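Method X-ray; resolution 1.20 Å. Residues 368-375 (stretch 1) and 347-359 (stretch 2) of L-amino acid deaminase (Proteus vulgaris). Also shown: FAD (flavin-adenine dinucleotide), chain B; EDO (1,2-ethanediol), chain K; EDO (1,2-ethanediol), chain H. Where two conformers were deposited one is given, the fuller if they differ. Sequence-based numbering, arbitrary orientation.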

ATOM      1  N   VAL A 368       8.742 -13.856  11.117  1.00  9.76           N
ATOM      2  CA  VAL A 368       8.765 -13.436   9.725  1.00  9.75           C
ATOM      3  C   VAL A 368       8.640 -11.924   9.650  1.00  9.54           C
ATOM      4  O   VAL A 368       8.162 -11.276  10.587  1.00 11.27           O
ATOM      5  CB  VAL A 368       7.669 -14.127   8.881  1.00 10.13           C
ATOM      6  CG1 VAL A 368       7.911 -15.626   8.824  1.00 10.45           C
ATOM      7  CG2 VAL A 368       6.280 -13.840   9.428  1.00 10.96           C
ATOM      8  N   ILE A 369       9.085 -11.390   8.516  1.00  9.17           N
ATOM      9  CA  ILE A 369       9.087  -9.949   8.228  0.70  9.23           C
ATOM     10  C   ILE A 369       8.226  -9.707   6.997  1.00  8.64           C
ATOM     11  O   ILE A 369       8.334 -10.447   6.022  1.00  8.81           O
ATOM     12  CB  ILE A 369      10.516  -9.429   7.917  0.70  9.84           C
ATOM     13  CG1 ILE A 369      11.416  -9.506   9.157  0.70 10.32           C
ATOM     14  CG2 ILE A 369      10.484  -7.994   7.385  0.70 10.18           C
ATOM     15  CD1 ILE A 369      12.895  -9.338   8.858  0.70 10.98           C
ATOM     16  N   ASN A 370       7.392  -8.670   7.039  1.00  8.31           N
ATOM     17  CA  ASN A 370       6.607  -8.229   5.884  1.00  8.16           C
ATOM     18  C   ASN A 370       6.701  -6.714   5.846  1.00  8.00           C
ATOM     19  O   ASN A 370       5.979  -6.030   6.567  1.00  8.02           O
ATOM     20  CB  ASN A 370       5.150  -8.691   6.005  1.00  8.24           C
ATOM     21  CG  ASN A 370       4.312  -8.350   4.780  1.00  8.54           C
ATOM     22  OD1 ASN A 370       4.820  -7.864   3.773  1.00  8.91           O
ATOM     23  ND2 ASN A 370       3.012  -8.609   4.864  1.00  8.98           N
ATOM     24  N   THR A 371       7.610  -6.190   5.027  1.00  8.09           N
ATOM     25  CA  THR A 371       7.945  -4.771   5.094  1.00  8.19           C
ATOM     26  C   THR A 371       8.685  -4.296   3.839  1.00  8.34           C
ATOM     27  O   THR A 371       8.745  -4.996   2.824  1.00  8.40           O
ATOM     28  CB  THR A 371       8.754  -4.488   6.397  1.00  8.30           C
ATOM     29  OG1 THR A 371       8.614  -3.117   6.779  1.00  8.60           O
ATOM     30  CG2 THR A 371      10.234  -4.837   6.262  1.00  8.81           C
ATOM     31  N   ALA A 372       9.215  -3.077   3.925  1.00  8.19           N
ATOM     32  CA  ALA A 372      10.159  -2.529   2.950  1.00  8.60           C
ATOM     33  C   ALA A 372       9.564  -2.407   1.554  1.00  8.66           C
ATOM     34  O   ALA A 372      10.226  -2.710   0.569  1.00 10.12           O
ATOM     35  CB  ALA A 372      11.453  -3.347   2.918  1.00  9.25           C
ATOM     36  N   THR A 373       8.322  -1.942   1.474  1.00  8.38           N
ATOM     37  CA  THR A 373       7.665  -1.798   0.185  1.00  8.37           C
ATOM     38  C   THR A 373       7.114  -0.396  -0.038  1.00  8.48           C
ATOM     39  O   THR A 373       6.571   0.232   0.873  1.00  8.52           O
ATOM     40  CB  THR A 373       6.568  -2.861  -0.020  1.00  8.23           C
ATOM     41  OG1 THR A 373       5.968  -2.654  -1.300  1.00  8.54           O
ATOM     42  CG2 THR A 373       5.502  -2.819   1.068  1.00  8.15           C
ATOM     43  N   GLY A 374       7.247   0.061  -1.281  1.00  8.29           N
ATOM     44  CA  GLY A 374       6.618   1.292  -1.751  1.00  8.47           C
ATOM     45  C   GLY A 374       5.240   1.081  -2.358  1.00  8.27           C
ATOM     46  O   GLY A 374       4.641   2.031  -2.845  1.00  8.70           O
ATOM     47  N   TRP A 375       4.732  -0.154  -2.309  1.00  8.01           N
ATOM     48  CA  TRP A 375       3.459  -0.524  -2.927  1.00  8.15           C
ATOM     49  C   TRP A 375       2.641  -1.439  -2.007  1.00  7.62           C
ATOM     50  O   TRP A 375       1.880  -2.289  -2.475  1.00  7.38           O
ATOM     51  CB  TRP A 375       3.720  -1.219  -4.264  1.00  8.55           C
ATOM     52  CG  TRP A 375       4.272  -0.323  -5.312  1.00  8.91           C
ATOM     53  CD1 TRP A 375       5.556  -0.282  -5.766  1.00  9.32           C
ATOM     54  CD2 TRP A 375       3.553   0.662  -6.053  1.00  9.80           C
ATOM     55  NE1 TRP A 375       5.681   0.670  -6.746  1.00 10.14           N
ATOM     56  CE2 TRP A 375       4.466   1.271  -6.935  1.00 10.16           C
ATOM     57  CE3 TRP A 375       2.222   1.097  -6.050  1.00 10.77           C
ATOM     58  CZ2 TRP A 375       4.091   2.289  -7.820  1.00 11.34           C
ATOM     59  CZ3 TRP A 375       1.847   2.110  -6.926  1.00 11.95           C
ATOM     60  CH2 TRP A 375       2.780   2.697  -7.794  1.00 12.03           C
TER
HETATM   61  PA  FAD B 501       2.765   1.435   8.140  1.00  8.44           P
HETATM   62  O1A FAD B 501       3.716   2.624   8.326  1.00  9.40           O
HETATM   63  O2A FAD B 501       1.388   1.813   7.629  1.00  8.55           O
HETATM   64  O5B FAD B 501       2.519   0.658   9.505  1.00  8.65           O
HETATM   65  C5B FAD B 501       3.576   0.182  10.326  1.00  9.00           C
HETATM   66  C4B FAD B 501       3.092   0.357  11.754  1.00  9.26           C
HETATM   67  O4B FAD B 501       4.044  -0.260  12.644  1.00  9.35           O
HETATM   68  C3B FAD B 501       3.002   1.832  12.151  1.00  9.27           C
HETATM   69  O3B FAD B 501       1.654   2.158  12.489  1.00  9.19           O
HETATM   70  C2B FAD B 501       3.989   1.928  13.324  1.00  9.48           C
HETATM   71  O2B FAD B 501       3.593   2.878  14.331  1.00  9.44           O
HETATM   72  C1B FAD B 501       4.042   0.499  13.833  1.00  9.50           C
HETATM   73  N9A FAD B 501       5.257   0.129  14.566  1.00  9.61           N
HETATM   74  C8A FAD B 501       6.503   0.302  14.172  1.00  9.95           C
HETATM   75  N7A FAD B 501       7.387  -0.207  15.056  1.00 10.19           N
HETATM   76  C5A FAD B 501       6.640  -0.705  16.033  1.00  9.81           C
HETATM   77  C6A FAD B 501       6.903  -1.386  17.297  1.00  9.91           C
HETATM   78  N6A FAD B 501       8.171  -1.627  17.691  1.00 10.37           N
HETATM   79  N1A FAD B 501       5.858  -1.772  18.055  1.00  9.86           N
HETATM   80  C2A FAD B 501       4.594  -1.560  17.666  1.00  9.92           C
HETATM   81  N3A FAD B 501       4.269  -0.924  16.535  1.00  9.89           N
HETATM   82  C4A FAD B 501       5.242  -0.503  15.716  1.00  9.75           C
HETATM   83  N1  FAD B 501       1.211   2.042  -2.036  1.00  9.02           N
HETATM   84  C2  FAD B 501       0.364   1.733  -3.023  1.00  8.86           C
HETATM   85  O2  FAD B 501       0.082   0.534  -3.194  1.00  8.78           O
HETATM   86  N3  FAD B 501      -0.166   2.697  -3.815  1.00  8.78           N
HETATM   87  C4  FAD B 501       0.117   4.000  -3.709  1.00  8.97           C
HETATM   88  O4  FAD B 501      -0.412   4.825  -4.440  1.00  8.91           O
HETATM   89  C4X FAD B 501       1.059   4.424  -2.664  1.00  9.35           C
HETATM   90  N5  FAD B 501       1.463   5.712  -2.497  1.00  9.57           N
HETATM   91  C5X FAD B 501       2.178   6.054  -1.420  1.00  9.73           C
HETATM   92  C6  FAD B 501       2.421   7.393  -1.107  1.00  9.99           C
HETATM   93  C7  FAD B 501       3.110   7.769   0.043  1.00  9.97           C
HETATM   94  C7M FAD B 501       3.312   9.228   0.382  1.00 10.31           C
HETATM   95  C8  FAD B 501       3.619   6.732   0.952  1.00 10.07           C
HETATM   96  C8M FAD B 501       4.342   7.082   2.231  1.00 10.78           C
HETATM   97  C9  FAD B 501       3.397   5.392   0.629  1.00  9.78           C
HETATM   98  C9A FAD B 501       2.706   5.015  -0.517  1.00  9.36           C
HETATM   99  N10 FAD B 501       2.485   3.670  -0.839  1.00  9.06           N
HETATM  100  C10 FAD B 501       1.571   3.322  -1.830  1.00  9.12           C
HETATM  101  C1' FAD B 501       3.050   2.604  -0.036  1.00  8.82           C
HETATM  102  C2' FAD B 501       2.156   2.117   1.049  1.00  8.75           C
HETATM  103  O2' FAD B 501       1.516   3.235   1.656  1.00  8.78           O
HETATM  104  C3' FAD B 501       3.029   1.358   2.043  1.00  8.58           C
HETATM  105  O3' FAD B 501       3.862   0.376   1.370  1.00  8.36           O
HETATM  106  C4' FAD B 501       2.232   0.626   3.097  1.00  8.46           C
HETATM  107  O4' FAD B 501       1.280   1.519   3.706  1.00  8.40           O
HETATM  108  C5' FAD B 501       3.171   0.077   4.156  1.00  8.42           C
HETATM  109  O5' FAD B 501       2.348  -0.547   5.143  1.00  8.18           O
HETATM  110  P   FAD B 501       3.029  -1.023   6.533  1.00  8.24           P
HETATM  111  O1P FAD B 501       1.951  -1.692   7.331  1.00  8.32           O
HETATM  112  O2P FAD B 501       4.322  -1.753   6.236  1.00  8.60           O
HETATM  113  O3P FAD B 501       3.524   0.375   7.197  1.00  8.52           O
HETATM  114  C1  EDO K 510       4.362   4.845  -4.131  1.00 23.28           C
HETATM  115  O1  EDO K 510       3.429   3.901  -4.671  1.00 23.18           O
HETATM  116  C2  EDO K 510       5.727   4.684  -4.796  1.00 23.87           C
HETATM  117  O2  EDO K 510       6.561   5.822  -4.526  1.00 24.56           O
HETATM  118  C1  EDO H 507       8.833   1.023  -4.743  1.00 26.46           C
HETATM  119  O1  EDO H 507       9.196   0.149  -5.816  1.00 28.18           O
HETATM  120  C2  EDO H 507       9.174   2.468  -5.064  1.00 32.18           C
HETATM  121  O2  EDO H 507      10.597   2.634  -5.170  1.00 26.86           O
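Stretch 2, residues 347-359: AMAIAPDENPIIS

Stretch 2 lies on stretch 1 as two strands joined by a turn. Its first strand, 347-350, carries no cross-strand ladder to stretch 1. Its second strand, 357-359, pairs with strand 368-371. The two run antiparallel, with 161° between their N-to-C directions and a signed crossing angle of -161°; their axes approach to 4.7 Å.

Four backbone hydrogen bonds hold this pair. Ile369 N donates to Ser359 O at 2.9 Å, and Ser359 N returns the bond to Ile369 O at 2.9 Å. Thr371 N donates to Ile357 O at 2.9 Å, and Ile357 N donates to Thr371 O at 3.0 Å. Each of these two residue pairs therefore satisfies its backbone NH and CO groups reciprocally. Between them sits the non-hydrogen-bonded pair Asn370 and Ile358, with CA atoms 4.5 Å apart. Here Ile369 O also receives a CA-H...O contact from Ile358 CA at 3.2 Å.

Side chains alternate across the sheet. Ile369, Thr371, Ile357 and Ser359 share one face, where Ile369 CG2 lies 4.1 Å from Ile357 CG2. Asn370 and Ile358 occupy the other, with Asn370 OD1 3.6 Å from Ile358 CG1. Asn370 ND2 and Thr371 OG1 are hydrogen-bonded elsewhere in the structure.

After Thr371 the chain leaves the strand. Ala372 has positive phi and psi (62/43), and its CB points toward stretch 2, 3.8 Å from Ile357 CD1. Ala372 CA makes a CA-H...O contact with Ala349 O at 3.3 Å. From here water replaces direct backbone pairing. Water 2 accepts from Ala351 N at 2.9 Å and donates to Ala372 O at 2.7 Å; its bond to Asn355 O, 2.8 Å, is weak. Water 1 accepts from Ala349 N at 2.9 Å and lies 2.8 Å from Thr373 O. Thr373 O also accepts a hydrogen bond from FAD O3' at 2.8 Å. Water 3 accepts from Gly374 N at 2.8 Å and donates to Glu354 O at 2.9 Å.

Residues Ala351 to Glu354 form a type I turn, closed by Glu354 N to Ala351 O at 2.9 Å. Asn355 N donates to Asp353 OD1 at 3.1 Å. In stretch 1, Trp375 N donates to Thr373 OG1 at 3.0 Å.

Ile350 points its CB away, but its CD1 comes back to 3.5 Å from Gly374 N. Gly374 CA lies 3.9 Å from SE of Met348, a selenomethionine. Gly374 O accepts from O1 of the chain K ethanediol at 2.9 Å.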

ATOM      1  N   ALA A 347       6.739   9.090   4.818  1.00 12.33           N
ATOM      2  CA  ALA A 347       8.043   8.437   4.827  1.00 12.08           C
ATOM      3  C   ALA A 347       7.890   6.962   4.474  1.00 11.78           C
ATOM      4  O   ALA A 347       7.059   6.265   5.059  1.00 12.23           O
ATOM      5  CB  ALA A 347       8.675   8.568   6.204  1.00 13.04           C
HETATM    6  N   MSE A 348       8.706   6.504   3.529  1.00 11.50           N
HETATM    7  CA  MSE A 348       8.803   5.090   3.143  1.00 10.92           C
HETATM    8  C   MSE A 348      10.178   4.578   3.460  1.00 10.83           C
HETATM    9  O   MSE A 348      11.088   5.343   3.778  1.00 11.26           O
HETATM   10  CB  MSE A 348       8.580   4.915   1.636  1.00 12.16           C
HETATM   11  CG  MSE A 348       7.186   5.341   1.217  1.00 13.81           C
HETATM   12 SE   MSE A 348       6.833   5.082  -0.697  1.00 16.75          SE
HETATM   13  CE  MSE A 348       6.907   7.016  -1.014  1.00 17.60           C
ATOM     14  N   ALA A 349      10.335   3.264   3.376  1.00 10.53           N
ATOM     15  CA  ALA A 349      11.632   2.613   3.511  1.00 10.69           C
ATOM     16  C   ALA A 349      11.686   1.514   2.466  1.00 11.22           C
ATOM     17  O   ALA A 349      10.828   0.632   2.449  1.00 11.27           O
ATOM     18  CB  ALA A 349      11.818   2.053   4.911  1.00 10.87           C
ATOM     19  N   ILE A 350      12.703   1.578   1.612  1.00 12.03           N
ATOM     20  CA  ILE A 350      12.759   0.827   0.361  1.00 12.86           C
ATOM     21  C   ILE A 350      14.041  -0.003   0.340  1.00 13.02           C
ATOM     22  O   ILE A 350      15.100   0.477   0.746  1.00 13.64           O
ATOM     23  CB  ILE A 350      12.727   1.807  -0.847  1.00 13.56           C
ATOM     24  CG1 ILE A 350      11.484   2.716  -0.790  1.00 13.56           C
ATOM     25  CG2 ILE A 350      12.782   1.077  -2.183  1.00 14.25           C
ATOM     26  CD1 ILE A 350      10.150   1.994  -0.795  1.00 13.97           C
ATOM     27  N   ALA A 351      13.931  -1.243  -0.133  1.00 13.77           N
ATOM     28  CA  ALA A 351      15.083  -2.142  -0.256  1.00 13.97           C
ATOM     29  C   ALA A 351      15.969  -1.727  -1.444  1.00 14.68           C
ATOM     30  O   ALA A 351      15.493  -1.039  -2.345  1.00 14.60           O
ATOM     31  CB  ALA A 351      14.614  -3.577  -0.417  1.00 14.01           C
ATOM     32  N   PRO A 352      17.250  -2.155  -1.462  1.00 15.24           N
ATOM     33  CA  PRO A 352      18.174  -1.770  -2.546  1.00 16.04           C
ATOM     34  C   PRO A 352      17.699  -2.046  -3.979  1.00 15.28           C
ATOM     35  O   PRO A 352      18.037  -1.285  -4.888  1.00 16.89           O
ATOM     36  CB  PRO A 352      19.425  -2.597  -2.245  1.00 17.23           C
ATOM     37  CG  PRO A 352      19.405  -2.780  -0.773  1.00 17.22           C
ATOM     38  CD  PRO A 352      17.961  -2.841  -0.366  1.00 15.94           C
ATOM     39  N   ASP A 353      16.924  -3.114  -4.166  1.00 14.16           N
ATOM     40  CA  ASP A 353      16.394  -3.478  -5.489  1.00 13.50           C
ATOM     41  C   ASP A 353      14.930  -3.049  -5.711  1.00 13.32           C
ATOM     42  O   ASP A 353      14.321  -3.452  -6.699  1.00 13.79           O
ATOM     43  CB  ASP A 353      16.579  -4.981  -5.747  1.00 13.64           C
ATOM     44  CG  ASP A 353      15.794  -5.857  -4.789  1.00 13.10           C
ATOM     45  OD1 ASP A 353      14.995  -5.340  -3.975  1.00 12.70           O
ATOM     46  OD2 ASP A 353      15.979  -7.088  -4.842  1.00 13.76           O
ATOM     47  N   GLU A 354      14.393  -2.265  -4.765  1.00 12.91           N
ATOM     48  CA  GLU A 354      13.038  -1.687  -4.831  0.70 13.37           C
ATOM     49  C   GLU A 354      11.904  -2.715  -4.732  1.00 12.89           C
ATOM     50  O   GLU A 354      10.746  -2.397  -5.010  1.00 14.10           O
ATOM     51  CB  GLU A 354      12.876  -0.798  -6.078  0.70 14.51           C
ATOM     52  CG  GLU A 354      13.909   0.320  -6.151  0.70 17.00           C
ATOM     53  CD  GLU A 354      13.833   1.157  -7.418  0.70 19.78           C
ATOM     54  OE1 GLU A 354      13.053   0.822  -8.336  0.70 20.99           O
ATOM     55  OE2 GLU A 354      14.572   2.162  -7.493  0.70 22.44           O
ATOM     56  N   ASN A 355      12.220  -3.934  -4.302  1.00 11.61           N
ATOM     57  CA  ASN A 355      11.209  -4.977  -4.118  1.00 10.99           C
ATOM     58  C   ASN A 355      10.999  -5.246  -2.627  1.00 10.13           C
ATOM     59  O   ASN A 355      11.861  -4.917  -1.815  1.00 10.10           O
ATOM     60  CB  ASN A 355      11.610  -6.248  -4.863  1.00 11.46           C
ATOM     61  CG  ASN A 355      11.678  -6.040  -6.363  1.00 12.19           C
ATOM     62  OD1 ASN A 355      10.962  -5.202  -6.920  1.00 13.29           O
ATOM     63  ND2 ASN A 355      12.544  -6.794  -7.027  1.00 12.72           N
ATOM     64  N   PRO A 356       9.848  -5.843  -2.253  1.00  9.42           N
ATOM     65  CA  PRO A 356       9.548  -6.048  -0.835  1.00  9.22           C
ATOM     66  C   PRO A 356      10.492  -6.998  -0.105  1.00  9.17           C
ATOM     67  O   PRO A 356      11.225  -7.769  -0.736  1.00  9.57           O
ATOM     68  CB  PRO A 356       8.135  -6.652  -0.864  1.00  8.96           C
ATOM     69  CG  PRO A 356       7.546  -6.190  -2.149  1.00  9.06           C
ATOM     70  CD  PRO A 356       8.705  -6.231  -3.100  1.00  9.12           C
ATOM     71  N   ILE A 357      10.468  -6.912   1.222  1.00  8.84           N
ATOM     72  CA  ILE A 357      11.087  -7.920   2.081  1.00  9.12           C
ATOM     73  C   ILE A 357       9.951  -8.654   2.784  1.00  9.05           C
ATOM     74  O   ILE A 357       9.292  -8.107   3.671  1.00  9.31           O
ATOM     75  CB  ILE A 357      12.113  -7.330   3.066  1.00  9.62           C
ATOM     76  CG1 ILE A 357      13.255  -6.668   2.277  1.00  9.96           C
ATOM     77  CG2 ILE A 357      12.666  -8.429   3.967  1.00 10.10           C
ATOM     78  CD1 ILE A 357      14.247  -5.880   3.113  1.00 10.78           C
ATOM     79  N   ILE A 358       9.718  -9.884   2.334  1.00  8.72           N
ATOM     80  CA  ILE A 358       8.671 -10.759   2.854  1.00  8.92           C
ATOM     81  C   ILE A 358       9.407 -12.067   3.072  1.00  9.26           C
ATOM     82  O   ILE A 358       9.671 -12.790   2.114  1.00  9.69           O
ATOM     83  CB  ILE A 358       7.512 -10.956   1.854  1.00  9.27           C
ATOM     84  CG1 ILE A 358       6.916  -9.609   1.420  1.00  9.60           C
ATOM     85  CG2 ILE A 358       6.431 -11.833   2.477  1.00  9.92           C
ATOM     86  CD1 ILE A 358       6.147  -9.681   0.116  1.00  9.55           C
ATOM     87  N   SER A 359       9.785 -12.357   4.312  1.00  9.72           N
ATOM     88  CA  SER A 359      10.858 -13.318   4.535  1.00 10.53           C
ATOM     89  C   SER A 359      10.852 -13.961   5.903  1.00 11.19           C
ATOM     90  O   SER A 359      10.467 -13.344   6.891  1.00 11.78           O
ATOM     91  CB  SER A 359      12.201 -12.602   4.349  1.00 10.54           C
ATOM     92  OG  SER A 359      13.293 -13.507   4.329  1.00 10.99           O
TER
HETATM   93  O   HOH W   1       7.847   1.878   2.757  1.00 10.09           O
HETATM   94  O   HOH W   2      11.631  -2.129  -1.639  1.00 14.31           O
HETATM   95  O   HOH W   3       8.745  -1.460  -3.100  1.00 13.24           O